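Local atomic coordinates of agmatinase (Deinococcus radiodurans, PDB entry 1WOH), a protein that probably hydrolyses agmatine to putrescine and urea, as a manganese-dependent enzyme of the arginase (ureohydrolase) family. Residues 13-18 against 291-296; 53-58 against 270-275; 63-68 against 74-79; 111-116 against 298-303. All coordinates share one frame; numbering follows the deposited sequence.

Interaction 1. Residues 13-18 against 291-296; sequences PTFARA and RLVMET
A Met-aromatic contact between F15 and M294 joins the N-terminal loop 13-18 to helix 284-302. M294 SD lies 3.7 Å from F15 CE2. It sits obliquely to the ring, 53° off the ring normal. The F15 and M294 side chains run antiparallel past one another. F15 CG is anti to the backbone N (chi1 -160°), which carries the ring out of the loop to the helix. There F15 CZ meets V293 CG1 at 3.6 Å. The M294 chain is bent at chi2 and chi3, and this bend brings CE to 4.2 Å from A16 CB.

The helix follows strand 266-273 of the parallel sheet of this arginase-family alpha/beta fold. The loop precedes the first strand. With an alanine here instead of F15, M294 SD and V293 CG1 would probably lose their aromatic neighbour, and a gap would open between loop and helix. The loop has its own brace, with T14 OG1 bonded to A18 O at 2.8 Å. Outside the contact, D82 accepts a hydrogen bond from F15 N. On the helix, R291 NE and NH2 both grip E295 OE2, and R291 NH1 forms a salt bridge with E245 of the second subunit.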
loop_
_atom_site.group_PDB
_atom_site.type_symbol
_atom_site.label_atom_id
_atom_site.label_comp_id
_atom_site.label_asym_id
_atom_site.label_seq_id
_atom_site.Cartn_x
_atom_site.Cartn_y
_atom_site.Cartn_z
ATOM N N PRO A 13 11.110 6.390 20.004
ATOM C CA PRO A 13 9.911 7.227 19.973
ATOM C C PRO A 13 9.097 7.299 21.266
ATOM O O PRO A 13 8.386 6.359 21.617
ATOM C CB PRO A 13 9.112 6.629 18.818
ATOM C CG PRO A 13 9.456 5.182 18.901
ATOM C CD PRO A 13 10.953 5.208 19.137
ATOM N N THR A 14 9.232 8.415 21.981
ATOM C CA THR A 14 8.461 8.665 23.195
ATOM C C THR A 14 7.710 9.934 22.844
ATOM O O THR A 14 8.167 10.705 21.994
ATOM C CB THR A 14 9.346 8.891 24.447
ATOM O OG1 THR A 14 10.319 9.910 24.190
ATOM C CG2 THR A 14 10.039 7.603 24.835
ATOM N N PHE A 15 6.557 10.160 23.460
ATOM C CA PHE A 15 5.795 11.345 23.098
ATOM C C PHE A 15 6.573 12.633 23.344
ATOM O O PHE A 15 7.017 12.893 24.461
ATOM C CB PHE A 15 4.460 11.396 23.836
ATOM C CG PHE A 15 3.462 12.298 23.176
ATOM C CD1 PHE A 15 2.922 11.958 21.939
ATOM C CD2 PHE A 15 3.122 13.523 23.746
ATOM C CE1 PHE A 15 2.061 12.829 21.270
ATOM C CE2 PHE A 15 2.266 14.401 23.093
ATOM C CZ PHE A 15 1.733 14.057 21.848
ATOM N N ALA A 16 6.735 13.421 22.283
ATOM C CA ALA A 16 7.456 14.691 22.343
ATOM C C ALA A 16 8.902 14.474 22.784
ATOM O O ALA A 16 9.556 15.388 23.292
ATOM C CB ALA A 16 6.747 15.639 23.298
ATOM N N ARG A 17 9.391 13.255 22.575
ATOM C CA ARG A 17 10.748 12.868 22.951
ATOM C C ARG A 17 10.980 13.085 24.451
ATOM O O ARG A 17 12.095 13.357 24.897
ATOM C CB ARG A 17 11.774 13.652 22.118
ATOM C CG ARG A 17 13.007 12.837 21.734
ATOM C CD ARG A 17 14.027 13.646 20.933
ATOM N NE ARG A 17 13.833 13.614 19.480
ATOM C CZ ARG A 17 13.962 12.523 18.729
ATOM N NH1 ARG A 17 14.272 11.359 19.284
ATOM N NH2 ARG A 17 13.824 12.602 17.412
ATOM N N ALA A 18 9.916 12.941 25.233
ATOM C CA ALA A 18 9.992 13.117 26.676
ATOM C C ALA A 18 10.609 11.897 27.362
ATOM O O ALA A 18 10.605 10.792 26.818
ATOM C CB ALA A 18 8.597 13.377 27.235
ATOM N N ARG A 291 0.499 16.836 15.912
ATOM C CA ARG A 291 0.663 18.283 15.971
ATOM C C ARG A 291 -0.523 18.917 16.689
ATOM O O ARG A 291 -0.363 19.864 17.460
ATOM C CB ARG A 291 0.779 18.891 14.570
ATOM C CG ARG A 291 1.013 20.393 14.644
ATOM C CD ARG A 291 0.828 21.105 13.325
ATOM N NE ARG A 291 0.185 22.396 13.557
ATOM C CZ ARG A 291 0.213 23.417 12.709
ATOM N NH1 ARG A 291 0.863 23.313 11.559
ATOM N NH2 ARG A 291 -0.433 24.536 13.009
ATOM N N LEU A 292 -1.721 18.400 16.432
ATOM C CA LEU A 292 -2.908 18.940 17.079
ATOM C C LEU A 292 -2.752 18.853 18.592
ATOM O O LEU A 292 -3.099 19.789 19.315
ATOM C CB LEU A 292 -4.172 18.164 16.667
ATOM C CG LEU A 292 -5.464 18.833 17.152
ATOM C CD1 LEU A 292 -5.913 19.847 16.102
ATOM C CD2 LEU A 292 -6.575 17.812 17.354
ATOM N N VAL A 293 -2.239 17.726 19.079
ATOM C CA VAL A 293 -2.065 17.565 20.518
ATOM C C VAL A 293 -1.064 18.592 21.028
ATOM O O VAL A 293 -1.314 19.271 22.031
ATOM C CB VAL A 293 -1.569 16.146 20.887
ATOM C CG1 VAL A 293 -1.232 16.081 22.372
ATOM C CG2 VAL A 293 -2.653 15.109 20.563
ATOM N N MET A 294 0.059 18.724 20.326
ATOM C CA MET A 294 1.084 19.675 20.744
ATOM C C MET A 294 0.605 21.122 20.653
ATOM O O MET A 294 0.908 21.933 21.533
ATOM C CB MET A 294 2.368 19.506 19.914
ATOM C CG MET A 294 3.125 18.197 20.160
ATOM S SD MET A 294 3.327 17.753 21.895
ATOM C CE MET A 294 4.459 19.081 22.461
ATOM N N GLU A 295 -0.135 21.451 19.600
ATOM C CA GLU A 295 -0.633 22.810 19.461
ATOM C C GLU A 295 -1.682 23.079 20.533
ATOM O O GLU A 295 -1.753 24.179 21.085
ATOM C CB GLU A 295 -1.232 23.051 18.073
ATOM C CG GLU A 295 -1.700 24.497 17.876
ATOM C CD GLU A 295 -2.016 24.832 16.430
ATOM O OE1 GLU A 295 -2.447 25.972 16.162
ATOM O OE2 GLU A 295 -1.836 23.958 15.562
ATOM N N THR A 296 -2.498 22.077 20.844
ATOM C CA THR A 296 -3.511 22.271 21.873
ATOM C C THR A 296 -2.832 22.570 23.207
ATOM O O THR A 296 -3.262 23.458 23.944
ATOM C CB THR A 296 -4.423 21.036 22.009
ATOM O OG1 THR A 296 -5.156 20.857 20.788
ATOM C CG2 THR A 296 -5.414 21.228 23.153
#

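Interaction 2. Residues 53-58 against 270-275; sequences RALREA and LDLVEL
L55 of helix 51-59 meets two leucines of 270-275, and each is met in a different way. L55 and L275 meet end to end. L275 CD1 lies against the isopropyl end of L55, 3.7 Å from CG and 3.7 Å from CD2. L55 CD1 is slightly farther from the same methyl, at 4.1 Å. L55 and L272 instead cross obliquely. Here a single pair of methyls touches, L55 CD1 and L272 CD1, at 3.7 Å. L55 therefore bridges two residues that are three apart in the chain. Its CG is anti to its own carbonyl carbon (chi1 -77°), and the branch end points off the helix toward the sheet. L275 has its CG anti to the backbone N (chi1 -156°), which extends it away from its own backbone to the end of L55. All three residues are buried, and no hydrogen bond spans the contact.

The segment 270-275 holds the end of strand 266-273 and the loop after it. This strand lies between 114-118 and 223-229 in the parallel sheet of the arginase fold. L272 points to the helix side, while V273 points away from the helix and packs on H121 and D229. Those two residues bind manganese in another structure of the protein, although no metal is bound to this chain. E274 OE2 accepts a hydrogen bond from H121 N, next to the metal site. L55 also packs on L117 of the neighbouring strand 114-118.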
loop_
_atom_site.group_PDB
_atom_site.type_symbol
_atom_site.label_atom_id
_atom_site.label_comp_id
_atom_site.label_asym_id
_atom_site.label_seq_id
_atom_site.Cartn_x
_atom_site.Cartn_y
_atom_site.Cartn_z
ATOM N N ARG A 53 1.508 4.316 19.381
ATOM C CA ARG A 53 2.865 4.214 18.856
ATOM C C ARG A 53 3.087 5.171 17.688
ATOM O O ARG A 53 4.097 5.874 17.626
ATOM C CB ARG A 53 3.149 2.769 18.427
ATOM C CG ARG A 53 4.574 2.508 17.976
ATOM C CD ARG A 53 4.866 1.013 17.973
ATOM N NE ARG A 53 4.840 0.451 19.324
ATOM C CZ ARG A 53 4.890 -0.851 19.591
ATOM N NH1 ARG A 53 4.967 -1.733 18.598
ATOM N NH2 ARG A 53 4.869 -1.275 20.850
ATOM N N ALA A 54 2.138 5.209 16.759
ATOM C CA ALA A 54 2.252 6.100 15.614
ATOM C C ALA A 54 2.274 7.562 16.049
ATOM O O ALA A 54 2.989 8.383 15.466
ATOM C CB ALA A 54 1.100 5.864 14.655
ATOM N N LEU A 55 1.494 7.889 17.074
ATOM C CA LEU A 55 1.439 9.263 17.567
ATOM C C LEU A 55 2.766 9.682 18.188
ATOM O O LEU A 55 3.175 10.833 18.054
ATOM C CB LEU A 55 0.294 9.421 18.573
ATOM C CG LEU A 55 -1.088 9.506 17.903
ATOM C CD1 LEU A 55 -2.198 9.255 18.918
ATOM C CD2 LEU A 55 -1.246 10.880 17.254
ATOM N N ARG A 56 3.430 8.755 18.878
ATOM C CA ARG A 56 4.728 9.049 19.479
ATOM C C ARG A 56 5.732 9.301 18.356
ATOM O O ARG A 56 6.456 10.299 18.360
ATOM C CB ARG A 56 5.203 7.881 20.351
ATOM C CG ARG A 56 4.375 7.673 21.619
ATOM C CD ARG A 56 4.947 6.554 22.484
ATOM N NE ARG A 56 4.371 6.566 23.827
ATOM C CZ ARG A 56 3.398 5.764 24.248
ATOM N NH1 ARG A 56 2.865 4.853 23.432
ATOM N NH2 ARG A 56 2.956 5.872 25.497
ATOM N N GLU A 57 5.770 8.394 17.388
ATOM C CA GLU A 57 6.679 8.550 16.261
ATOM C C GLU A 57 6.427 9.894 15.579
ATOM O O GLU A 57 7.365 10.646 15.301
ATOM C CB GLU A 57 6.475 7.409 15.257
ATOM C CG GLU A 57 6.764 6.031 15.832
ATOM C CD GLU A 57 6.365 4.897 14.897
ATOM O OE1 GLU A 57 6.584 3.726 15.263
ATOM O OE2 GLU A 57 5.830 5.170 13.802
ATOM N N ALA A 58 5.160 10.209 15.327
ATOM C CA ALA A 58 4.825 11.467 14.663
ATOM C C ALA A 58 5.134 12.705 15.510
ATOM O O ALA A 58 5.391 13.780 14.965
ATOM C CB ALA A 58 3.350 11.470 14.262
ATOM N N LEU A 270 -6.824 15.514 28.274
ATOM C CA LEU A 270 -7.199 15.395 26.872
ATOM C C LEU A 270 -6.930 13.995 26.355
ATOM O O LEU A 270 -5.922 13.385 26.715
ATOM C CB LEU A 270 -6.399 16.400 26.030
ATOM C CG LEU A 270 -6.469 16.268 24.501
ATOM C CD1 LEU A 270 -6.211 17.614 23.849
ATOM C CD2 LEU A 270 -5.456 15.227 24.022
ATOM N N ASP A 271 -7.843 13.469 25.541
ATOM C CA ASP A 271 -7.598 12.174 24.931
ATOM C C ASP A 271 -7.693 12.349 23.425
ATOM O O ASP A 271 -8.399 13.231 22.930
ATOM C CB ASP A 271 -8.528 11.048 25.467
ATOM C CG ASP A 271 -9.995 11.185 25.052
ATOM O OD1 ASP A 271 -10.301 11.629 23.926
ATOM O OD2 ASP A 271 -10.863 10.788 25.869
ATOM N N LEU A 272 -6.916 11.551 22.705
ATOM C CA LEU A 272 -6.867 11.593 21.245
ATOM C C LEU A 272 -7.169 10.161 20.851
ATOM O O LEU A 272 -6.339 9.270 21.059
ATOM C CB LEU A 272 -5.459 12.004 20.798
ATOM C CG LEU A 272 -5.214 12.359 19.322
ATOM C CD1 LEU A 272 -5.368 11.124 18.448
ATOM C CD2 LEU A 272 -6.189 13.439 18.892
ATOM N N VAL A 273 -8.356 9.941 20.290
ATOM C CA VAL A 273 -8.793 8.589 19.949
ATOM C C VAL A 273 -9.220 8.311 18.507
ATOM O O VAL A 273 -9.422 9.223 17.709
ATOM C CB VAL A 273 -9.977 8.168 20.866
ATOM C CG1 VAL A 273 -9.582 8.295 22.333
ATOM C CG2 VAL A 273 -11.196 9.040 20.583
ATOM N N GLU A 274 -9.336 7.018 18.205
ATOM C CA GLU A 274 -9.778 6.509 16.906
ATOM C C GLU A 274 -8.846 6.694 15.707
ATOM O O GLU A 274 -9.254 6.519 14.562
ATOM C CB GLU A 274 -11.165 7.078 16.587
ATOM C CG GLU A 274 -12.281 6.597 17.531
ATOM C CD GLU A 274 -12.779 5.187 17.225
ATOM O OE1 GLU A 274 -12.623 4.734 16.074
ATOM O OE2 GLU A 274 -13.350 4.536 18.135
ATOM N N LEU A 275 -7.595 7.053 15.954
ATOM C CA LEU A 275 -6.647 7.191 14.854
ATOM C C LEU A 275 -6.288 5.765 14.414
ATOM O O LEU A 275 -6.002 4.916 15.260
ATOM C CB LEU A 275 -5.375 7.892 15.347
ATOM C CG LEU A 275 -4.438 8.667 14.411
ATOM C CD1 LEU A 275 -3.010 8.540 14.948
ATOM C CD2 LEU A 275 -4.517 8.165 12.994
#

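Interaction 3. Residues 63-68 against 74-79; sequences VPPFTG and RLQGVT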
loop_
_atom_site.group_PDB
_atom_site.type_symbol
_atom_site.label_atom_id
_atom_site.label_comp_id
_atom_site.label_asym_id
_atom_site.label_seq_id
_atom_site.Cartn_x
_atom_site.Cartn_y
_atom_site.Cartn_z
ATOM N N VAL A 63 8.569 18.410 18.531
ATOM C CA VAL A 63 9.170 18.449 19.857
ATOM C C VAL A 63 9.200 19.890 20.370
ATOM O O VAL A 63 9.711 20.785 19.697
ATOM C CB VAL A 63 10.607 17.888 19.831
ATOM C CG1 VAL A 63 11.192 17.890 21.233
ATOM C CG2 VAL A 63 10.602 16.476 19.259
ATOM N N PRO A 64 8.658 20.125 21.577
ATOM C CA PRO A 64 8.610 21.455 22.194
ATOM C C PRO A 64 9.974 21.903 22.713
ATOM O O PRO A 64 10.875 21.085 22.882
ATOM C CB PRO A 64 7.611 21.260 23.324
ATOM C CG PRO A 64 7.955 19.874 23.795
ATOM C CD PRO A 64 8.079 19.112 22.480
ATOM N N PRO A 65 10.138 23.210 22.983
ATOM C CA PRO A 65 9.137 24.271 22.831
ATOM C C PRO A 65 9.026 24.756 21.386
ATOM O O PRO A 65 9.793 24.327 20.524
ATOM C CB PRO A 65 9.648 25.352 23.774
ATOM C CG PRO A 65 11.128 25.229 23.605
ATOM C CD PRO A 65 11.354 23.730 23.633
ATOM N N PHE A 66 8.077 25.656 21.133
ATOM C CA PHE A 66 7.851 26.179 19.790
ATOM C C PHE A 66 7.928 27.699 19.683
ATOM O O PHE A 66 7.232 28.414 20.401
ATOM C CB PHE A 66 6.475 25.748 19.277
ATOM C CG PHE A 66 6.238 24.265 19.329
ATOM C CD1 PHE A 66 5.511 23.697 20.372
ATOM C CD2 PHE A 66 6.733 23.437 18.329
ATOM C CE1 PHE A 66 5.278 22.323 20.417
ATOM C CE2 PHE A 66 6.506 22.062 18.364
ATOM C CZ PHE A 66 5.778 21.505 19.409
ATOM N N THR A 67 8.759 28.177 18.761
ATOM C CA THR A 67 8.912 29.611 18.521
ATOM C C THR A 67 8.243 29.917 17.176
ATOM O O THR A 67 8.682 29.431 16.135
ATOM C CB THR A 67 10.405 30.010 18.459
ATOM O OG1 THR A 67 11.077 29.525 19.629
ATOM C CG2 THR A 67 10.553 31.520 18.398
ATOM N N GLY A 68 7.178 30.711 17.203
ATOM C CA GLY A 68 6.462 31.033 15.981
ATOM C C GLY A 68 7.058 32.133 15.121
ATOM O O GLY A 68 8.103 32.701 15.440
ATOM N N ARG A 74 6.269 29.266 22.824
ATOM C CA ARG A 74 5.233 28.637 23.636
ATOM C C ARG A 74 5.761 27.329 24.209
ATOM O O ARG A 74 6.603 26.673 23.601
ATOM C CB ARG A 74 3.968 28.405 22.804
ATOM C CG ARG A 74 3.185 29.691 22.536
ATOM C CD ARG A 74 1.865 29.430 21.845
ATOM N NE ARG A 74 2.047 28.878 20.509
ATOM C CZ ARG A 74 1.048 28.563 19.689
ATOM N NH1 ARG A 74 -0.209 28.749 20.071
ATOM N NH2 ARG A 74 1.309 28.066 18.486
ATOM N N LEU A 75 5.262 26.972 25.388
ATOM C CA LEU A 75 5.676 25.774 26.111
ATOM C C LEU A 75 7.111 25.861 26.619
ATOM O O LEU A 75 7.753 24.848 26.889
ATOM C CB LEU A 75 5.498 24.517 25.249
ATOM C CG LEU A 75 4.038 24.154 24.961
ATOM C CD1 LEU A 75 3.990 22.869 24.139
ATOM C CD2 LEU A 75 3.271 23.974 26.269
ATOM N N GLN A 76 7.617 27.081 26.760
ATOM C CA GLN A 76 8.973 27.257 27.261
ATOM C C GLN A 76 9.007 26.852 28.734
ATOM O O GLN A 76 8.236 27.363 29.546
ATOM C CB GLN A 76 9.415 28.715 27.111
ATOM C CG GLN A 76 10.768 29.010 27.739
ATOM C CD GLN A 76 11.904 28.242 27.086
ATOM O OE1 GLN A 76 12.994 28.132 27.647
ATOM N NE2 GLN A 76 11.657 27.716 25.892
ATOM N N GLY A 77 9.892 25.922 29.073
ATOM C CA GLY A 77 9.996 25.479 30.452
ATOM C C GLY A 77 8.928 24.490 30.885
ATOM O O GLY A 77 8.903 24.065 32.040
ATOM N N VAL A 78 8.034 24.123 29.974
ATOM C CA VAL A 78 6.986 23.163 30.310
ATOM C C VAL A 78 7.580 21.763 30.206
ATOM O O VAL A 78 8.062 21.360 29.146
ATOM C CB VAL A 78 5.776 23.300 29.361
ATOM C CG1 VAL A 78 4.703 22.276 29.725
ATOM C CG2 VAL A 78 5.204 24.708 29.462
ATOM N N THR A 79 7.557 21.029 31.313
ATOM C CA THR A 79 8.125 19.687 31.342
ATOM C C THR A 79 7.157 18.606 30.867
ATOM O O THR A 79 5.951 18.674 31.132
ATOM C CB THR A 79 8.621 19.323 32.761
ATOM O OG1 THR A 79 7.518 19.311 33.675
ATOM C CG2 THR A 79 9.649 20.342 33.239
HETATM O O HOH W 1 4.664 29.864 19.433
#
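F66 and R74 form an antiparallel hydrogen-bonded pair, with F66 N bonded to R74 O at 3.0 Å and R74 N to F66 O at 2.7 Å. The first bond is nearly straight, with an angle of 171° at the hydrogen, and lies in the carbonyl plane. A water adds a third link. It donates to F66 O and accepts from R74 NE.

L75 CD1 approaches the F66 ring at its edge, near the ring plane, 4.0 Å from CE1. The two side chains leave their backbones in the same direction and run alongside each other. P64 CB touches the same methyl from another side, while P64 CA sits over one face of the ring. The peptide bond between P64 and P65 is cis. P65 CB packs 3.3 Å from R74 O. The Q76 chain is bent at chi2 (63°), which brings NE2 to 3.4 Å from P65 CG at the solvent-exposed side. A type II beta turn, L75 to V78, follows, with glycine G77 at a positive phi.

This small hairpin sheet lies between helix 51-59 and strand 80-85 in the chain. F66 packs on C298 of helix 284-302, and R74 NH1 makes a salt bridge to E299 there. L75 and P64 rest on F80 of strand 80-85.

Interaction 4. Residues 111-116 against 298-303; sequences CRVPVF and CEVFDH
V113 and F301 form the buried, apolar half of this contact. V113 CG2 lies 3.9 Å from both CE1 and CZ of the F301 ring, and 4.2 Å from V300 CG1. It comes obliquely on the CE1-CZ side of the ring and meets the V300 methyl as well. V113 and V300 are buried, and V113 also packs on L297 one turn back along the helix. F301 CG is anti to its carbonyl carbon (chi1 -75°), which swings the ring from the helix toward the strand side.

The other half faces solvent, though its atoms are no farther apart. R112 is exposed, and its chain is bent at chi2 and chi3. It runs across F301, with NE 3.6 Å and NH2 3.7 Å from F301 CE2. The guanidinium and ring planes are 75° apart, and NH2 sits at the ring edge, in its plane, so the two groups do not stack. R112 NH2 also makes a long, weak ion pair with D30 OD1. An alanine here in place of F301 would probably take the ring away from V113 CG2, open a gap there, and leave the R112 guanidinium freer to turn.

The whole joins the chain leading into strand 114-118 to the C-terminal part of helix 284-302, a helix packed against the parallel sheet, as is characteristic of the alpha/beta arginase fold.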
loop_
_atom_site.group_PDB
_atom_site.type_symbol
_atom_site.label_atom_id
_atom_site.label_comp_id
_atom_site.label_asym_id
_atom_site.label_seq_id
_atom_site.Cartn_x
_atom_site.Cartn_y
_atom_site.Cartn_z
ATOM N N CYS A 111 1.040 14.930 37.273
ATOM C CA CYS A 111 1.204 15.953 36.249
ATOM C C CYS A 111 0.059 16.946 36.303
ATOM O O CYS A 111 -0.912 16.753 37.032
ATOM C CB CYS A 111 1.275 15.322 34.853
ATOM S SG CYS A 111 -0.298 14.669 34.224
ATOM N N ARG A 112 0.177 18.018 35.531
ATOM C CA ARG A 112 -0.874 19.021 35.499
ATOM C C ARG A 112 -1.902 18.640 34.443
ATOM O O ARG A 112 -3.098 18.587 34.720
ATOM C CB ARG A 112 -0.285 20.400 35.196
ATOM C CG ARG A 112 -1.319 21.513 35.119
ATOM C CD ARG A 112 -0.763 22.808 35.695
ATOM N NE ARG A 112 0.576 23.102 35.191
ATOM C CZ ARG A 112 1.297 24.157 35.553
ATOM N NH1 ARG A 112 0.809 25.028 36.427
ATOM N NH2 ARG A 112 2.507 24.342 35.043
ATOM N N VAL A 113 -1.430 18.361 33.235
ATOM C CA VAL A 113 -2.321 17.985 32.150
ATOM C C VAL A 113 -1.928 16.641 31.561
ATOM O O VAL A 113 -0.868 16.501 30.947
ATOM C CB VAL A 113 -2.311 19.019 31.010
ATOM C CG1 VAL A 113 -3.348 18.626 29.955
ATOM C CG2 VAL A 113 -2.601 20.414 31.557
ATOM N N PRO A 114 -2.769 15.620 31.765
ATOM C CA PRO A 114 -2.446 14.304 31.212
ATOM C C PRO A 114 -2.970 14.214 29.782
ATOM O O PRO A 114 -4.034 14.747 29.475
ATOM C CB PRO A 114 -3.171 13.354 32.152
ATOM C CG PRO A 114 -4.408 14.136 32.489
ATOM C CD PRO A 114 -3.874 15.527 32.737
ATOM N N VAL A 115 -2.205 13.563 28.916
ATOM C CA VAL A 115 -2.589 13.370 27.522
ATOM C C VAL A 115 -2.721 11.876 27.287
ATOM O O VAL A 115 -1.755 11.123 27.441
ATOM C CB VAL A 115 -1.535 13.950 26.574
ATOM C CG1 VAL A 115 -1.894 13.623 25.133
ATOM C CG2 VAL A 115 -1.449 15.458 26.777
ATOM N N PHE A 116 -3.929 11.456 26.923
ATOM C CA PHE A 116 -4.225 10.047 26.693
ATOM C C PHE A 116 -4.328 9.733 25.212
ATOM O O PHE A 116 -5.143 10.318 24.503
ATOM C CB PHE A 116 -5.540 9.681 27.385
ATOM C CG PHE A 116 -5.547 9.982 28.858
ATOM C CD1 PHE A 116 -6.473 10.872 29.396
ATOM C CD2 PHE A 116 -4.609 9.399 29.702
ATOM C CE1 PHE A 116 -6.460 11.175 30.753
ATOM C CE2 PHE A 116 -4.590 9.698 31.058
ATOM C CZ PHE A 116 -5.517 10.587 31.582
ATOM N N CYS A 298 -0.022 23.979 23.623
ATOM C CA CYS A 298 0.539 25.331 23.560
ATOM C C CYS A 298 -0.538 26.291 24.027
ATOM O O CYS A 298 -0.284 27.185 24.834
ATOM C CB CYS A 298 0.926 25.713 22.132
ATOM S SG CYS A 298 2.453 25.020 21.532
ATOM N N GLU A 299 -1.743 26.100 23.496
ATOM C CA GLU A 299 -2.876 26.939 23.845
ATOM C C GLU A 299 -3.208 26.782 25.321
ATOM O O GLU A 299 -3.431 27.768 26.018
ATOM C CB GLU A 299 -4.097 26.567 22.997
ATOM C CG GLU A 299 -3.949 26.814 21.493
ATOM C CD GLU A 299 -3.793 28.286 21.142
ATOM O OE1 GLU A 299 -4.210 29.139 21.952
ATOM O OE2 GLU A 299 -3.267 28.591 20.047
ATOM N N VAL A 300 -3.242 25.542 25.805
ATOM C CA VAL A 300 -3.559 25.307 27.211
ATOM C C VAL A 300 -2.608 26.067 28.142
ATOM O O VAL A 300 -3.047 26.845 28.986
ATOM C CB VAL A 300 -3.504 23.798 27.557
ATOM C CG1 VAL A 300 -3.554 23.597 29.067
ATOM C CG2 VAL A 300 -4.680 23.079 26.905
ATOM N N PHE A 301 -1.306 25.863 27.975
ATOM C CA PHE A 301 -0.358 26.529 28.855
ATOM C C PHE A 301 -0.187 28.028 28.631
ATOM O O PHE A 301 0.515 28.689 29.390
ATOM C CB PHE A 301 0.991 25.812 28.816
ATOM C CG PHE A 301 0.994 24.521 29.580
ATOM C CD1 PHE A 301 0.491 23.359 29.010
ATOM C CD2 PHE A 301 1.431 24.482 30.901
ATOM C CE1 PHE A 301 0.418 22.177 29.741
ATOM C CE2 PHE A 301 1.364 23.306 31.646
ATOM C CZ PHE A 301 0.854 22.148 31.065
ATOM N N ASP A 302 -0.842 28.566 27.609
ATOM C CA ASP A 302 -0.769 30.000 27.344
ATOM C C ASP A 302 -1.851 30.731 28.131
ATOM O O ASP A 302 -1.745 31.934 28.377
ATOM C CB ASP A 302 -0.961 30.287 25.854
ATOM C CG ASP A 302 0.326 30.702 25.169
ATOM O OD1 ASP A 302 0.276 31.021 23.965
ATOM O OD2 ASP A 302 1.384 30.711 25.831
ATOM N N HIS A 303 -2.893 30.005 28.528
ATOM C CA HIS A 303 -3.994 30.615 29.270
ATOM C C HIS A 303 -4.313 29.958 30.607
ATOM O O HIS A 303 -5.396 30.168 31.153
ATOM C CB HIS A 303 -5.266 30.630 28.415
ATOM C CG HIS A 303 -5.105 31.325 27.101
ATOM N ND1 HIS A 303 -4.478 30.742 26.021
ATOM C CD2 HIS A 303 -5.468 32.567 26.699
ATOM C CE1 HIS A 303 -4.462 31.593 25.011
ATOM N NE2 HIS A 303 -5.056 32.707 25.395
#

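Interactions 1 and 4 use the same helix, 284-302, at successive turns. They also meet directly, V293 packing on V115. Interaction 2 is the most central of the four. It and interaction 4 involve neighbouring strands of the parallel sheet, 266-273 and 114-118, joined by backbone hydrogen bonds between L270, L272 and F116. Interactions 3 and 4 are linked instead by charge, nearer the surface. Interactions 1 and 2 are fully buried, with apolar contacts and one sulfur-aromatic contact. Interaction 3 lies farthest out and is the only one held across its segments by backbone bonds and a water. Interaction 4 is half buried and half at the surface. P64 packing on M294 ties 3 to 1.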